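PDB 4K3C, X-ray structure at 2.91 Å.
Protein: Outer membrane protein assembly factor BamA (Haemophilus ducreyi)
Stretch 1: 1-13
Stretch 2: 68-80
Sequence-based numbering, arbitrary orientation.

Stretch 1, residues 1-13: YNISEMRIIGDTQ
Stretch 2 (68-80) DHTVQINFIVDAG

The two stretches run side by side in nearly the same direction, 21° apart end to end, and bury 604 Å² between them. Stretch 1 has no regular helix or strand. In stretch 2, residues 75-78 form a strand. Most side chains are modelled only to CB; beyond CB, only F75, I76, V77 and D78 carry side-chain atoms.

The register pairs Y1 with H69, I3 with V71, I9 with F75 and G10 with V77. Y1 CA is 5.8 Å from H69 CA, I3 CA 4.6 Å from V71 CA, I9 CA 5.3 Å from F75 CA, and G10 CA 4.7 Å from V77 CA.

F75 has the largest covered area. Its CB points toward stretch 1, with chi1 -69° (m) and chi2 -30°. The ring meets I8 obliquely: I8 CB lies 3.8 Å from F75 CD2, an apolar contact. I8 has phi/psi 48/91. I9 (-97/158) is next in cover. I9 O is 2.6 Å from F75 O, and I9 CB is 3.7 Å from F75 O. Both O atoms are acceptors, so their approach is strained, not a bond.

V71 (-73/120) comes next. Its N gives a weak hydrogen bond to N2 O, V71 N to N2 O 3.5 Å. V71 CB also sits 3.4 Å from N2 O. In return, I3 CA makes a CA-H...O contact with V71 O at 3.4 Å; I3 is extended at -156/143.

V77 (chi1 -179°, t) also points toward stretch 1, and its CG2 is 3.8 Å from I9 O. D11 N donates a weak hydrogen bond to V77 O at 3.4 Å. G10 (145/-164) leaves room here: an ideal CB would lie 2.8 Å from V77 CB, a clash. These backbone angles themselves call for glycine.

The peptide before T12 is cis. A79 CB points toward stretch 1 and lies 3.4 Å from D11 O. I76 (m, t) and D78 (t) point away.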

# COMPACT_ATOMS: atom_id res chain seq x y z
N TYR A 1 19.91 -13.45 50.18
CA TYR A 1 20.58 -12.29 49.55
C TYR A 1 21.68 -12.54 48.50
O TYR A 1 22.81 -12.87 48.86
CB TYR A 1 21.11 -11.34 50.63
N ASN A 2 21.34 -12.36 47.22
CA ASN A 2 22.32 -12.36 46.12
C ASN A 2 22.86 -13.75 45.73
O ASN A 2 22.26 -14.77 46.05
CB ASN A 2 23.46 -11.36 46.40
N ILE A 3 24.00 -13.76 45.04
CA ILE A 3 24.57 -14.97 44.43
C ILE A 3 26.09 -14.85 44.23
O ILE A 3 26.60 -13.78 43.91
CB ILE A 3 23.87 -15.28 43.07
N SER A 4 26.81 -15.96 44.43
CA SER A 4 28.24 -16.01 44.13
C SER A 4 28.52 -16.11 42.62
O SER A 4 28.81 -15.11 41.97
CB SER A 4 28.90 -17.18 44.86
N GLU A 5 28.42 -17.32 42.08
CA GLU A 5 28.84 -17.60 40.71
C GLU A 5 27.80 -18.40 39.92
O GLU A 5 26.75 -18.76 40.46
CB GLU A 5 30.16 -18.38 40.73
N MET A 6 28.09 -18.66 38.65
CA MET A 6 27.28 -19.56 37.81
C MET A 6 28.15 -20.28 36.76
O MET A 6 28.56 -19.67 35.77
CB MET A 6 26.13 -18.80 37.14
N ARG A 7 28.39 -21.57 36.98
CA ARG A 7 29.32 -22.36 36.16
C ARG A 7 28.65 -23.14 35.01
O ARG A 7 29.33 -23.77 34.21
CB ARG A 7 30.13 -23.33 37.04
N ILE A 8 27.31 -23.07 34.95
CA ILE A 8 26.50 -23.84 33.99
C ILE A 8 26.86 -25.33 33.92
O ILE A 8 27.72 -25.75 33.14
CB ILE A 8 26.47 -23.21 32.57
N ILE A 9 26.19 -26.13 34.75
CA ILE A 9 26.46 -27.56 34.84
C ILE A 9 25.46 -28.33 33.97
O ILE A 9 24.39 -27.81 33.65
CB ILE A 9 26.40 -28.04 36.31
N GLY A 10 25.80 -29.55 33.57
CA GLY A 10 24.86 -30.38 32.85
C GLY A 10 25.46 -31.28 31.78
O GLY A 10 26.67 -31.51 31.73
N ASP A 11 24.58 -31.77 30.92
CA ASP A 11 24.93 -32.73 29.89
C ASP A 11 23.94 -32.53 28.73
O ASP A 11 22.82 -32.10 28.97
CB ASP A 11 24.81 -34.14 30.46
N THR A 12 24.34 -32.82 27.49
CA THR A 12 25.65 -33.34 27.13
C THR A 12 26.03 -32.85 25.73
O THR A 12 25.42 -31.93 25.20
CB THR A 12 25.65 -34.88 27.08
N GLN A 13 27.05 -33.48 25.15
CA GLN A 13 27.39 -33.33 23.73
C GLN A 13 27.75 -31.91 23.28
O GLN A 13 26.97 -31.27 22.56
CB GLN A 13 26.26 -33.88 22.85
N ASP A 68 26.92 -17.54 54.88
CA ASP A 68 27.57 -16.66 53.91
C ASP A 68 26.53 -15.85 53.15
O ASP A 68 26.87 -14.89 52.45
CB ASP A 68 28.41 -17.48 52.93
N HIS A 69 25.27 -16.24 53.29
CA HIS A 69 24.15 -15.60 52.61
C HIS A 69 24.39 -15.48 51.11
O HIS A 69 24.09 -14.46 50.51
CB HIS A 69 23.85 -14.22 53.21
N THR A 70 24.96 -16.53 50.51
CA THR A 70 25.29 -16.52 49.09
C THR A 70 24.72 -17.75 48.37
O THR A 70 25.21 -18.87 48.55
CB THR A 70 26.81 -16.45 48.86
N VAL A 71 23.70 -17.52 47.56
CA VAL A 71 23.03 -18.60 46.83
C VAL A 71 23.89 -19.12 45.68
O VAL A 71 24.24 -18.37 44.77
CB VAL A 71 21.68 -18.12 46.25
N GLN A 72 24.22 -20.41 45.72
CA GLN A 72 24.91 -21.05 44.61
C GLN A 72 23.89 -21.71 43.67
O GLN A 72 23.42 -22.82 43.92
CB GLN A 72 25.91 -22.09 45.13
N ILE A 73 23.55 -21.01 42.58
CA ILE A 73 22.56 -21.49 41.63
C ILE A 73 23.11 -22.62 40.76
O ILE A 73 24.30 -22.64 40.46
CB ILE A 73 22.07 -20.37 40.70
N ASN A 74 22.24 -23.53 40.34
CA ASN A 74 22.68 -24.68 39.56
C ASN A 74 21.77 -25.03 38.39
O ASN A 74 20.56 -25.21 38.56
CB ASN A 74 22.84 -25.91 40.47
N PHE A 75 22.36 -25.11 37.19
CA PHE A 75 21.64 -25.56 36.00
C PHE A 75 21.71 -27.08 35.90
O PHE A 75 22.78 -27.64 35.67
CB PHE A 75 22.26 -24.96 34.74
CG PHE A 75 22.04 -23.49 34.59
CD1 PHE A 75 20.91 -22.89 35.11
CD2 PHE A 75 22.97 -22.70 33.93
CE1 PHE A 75 20.71 -21.53 34.98
CE2 PHE A 75 22.78 -21.34 33.80
CZ PHE A 75 21.65 -20.75 34.32
N ILE A 76 20.58 -27.75 36.07
CA ILE A 76 20.55 -29.20 35.93
C ILE A 76 19.88 -29.57 34.61
O ILE A 76 18.65 -29.58 34.49
CB ILE A 76 19.84 -29.86 37.13
CG1 ILE A 76 20.53 -29.45 38.43
CG2 ILE A 76 19.83 -31.37 36.97
CD1 ILE A 76 19.73 -29.72 39.68
N VAL A 77 20.71 -29.86 33.61
CA VAL A 77 20.25 -29.99 32.23
C VAL A 77 20.19 -31.43 31.73
O VAL A 77 21.22 -32.09 31.57
CB VAL A 77 21.13 -29.16 31.28
CG1 VAL A 77 20.62 -29.29 29.85
CG2 VAL A 77 21.15 -27.71 31.71
N ASP A 78 18.98 -31.90 31.45
CA ASP A 78 18.78 -33.18 30.82
C ASP A 78 18.38 -32.91 29.38
O ASP A 78 17.25 -32.54 29.11
CB ASP A 78 17.68 -33.95 31.54
CG ASP A 78 17.60 -35.39 31.11
OD1 ASP A 78 18.41 -35.80 30.25
OD2 ASP A 78 16.74 -36.13 31.64
N ALA A 79 19.32 -33.10 28.47
CA ALA A 79 19.17 -32.63 27.09
C ALA A 79 18.47 -33.61 26.15
O ALA A 79 18.33 -33.32 24.96
CB ALA A 79 20.52 -32.23 26.52
N GLY A 80 18.04 -34.76 26.66
CA GLY A 80 17.37 -35.77 25.86
C GLY A 80 18.17 -36.26 24.66
O GLY A 80 19.37 -35.99 24.54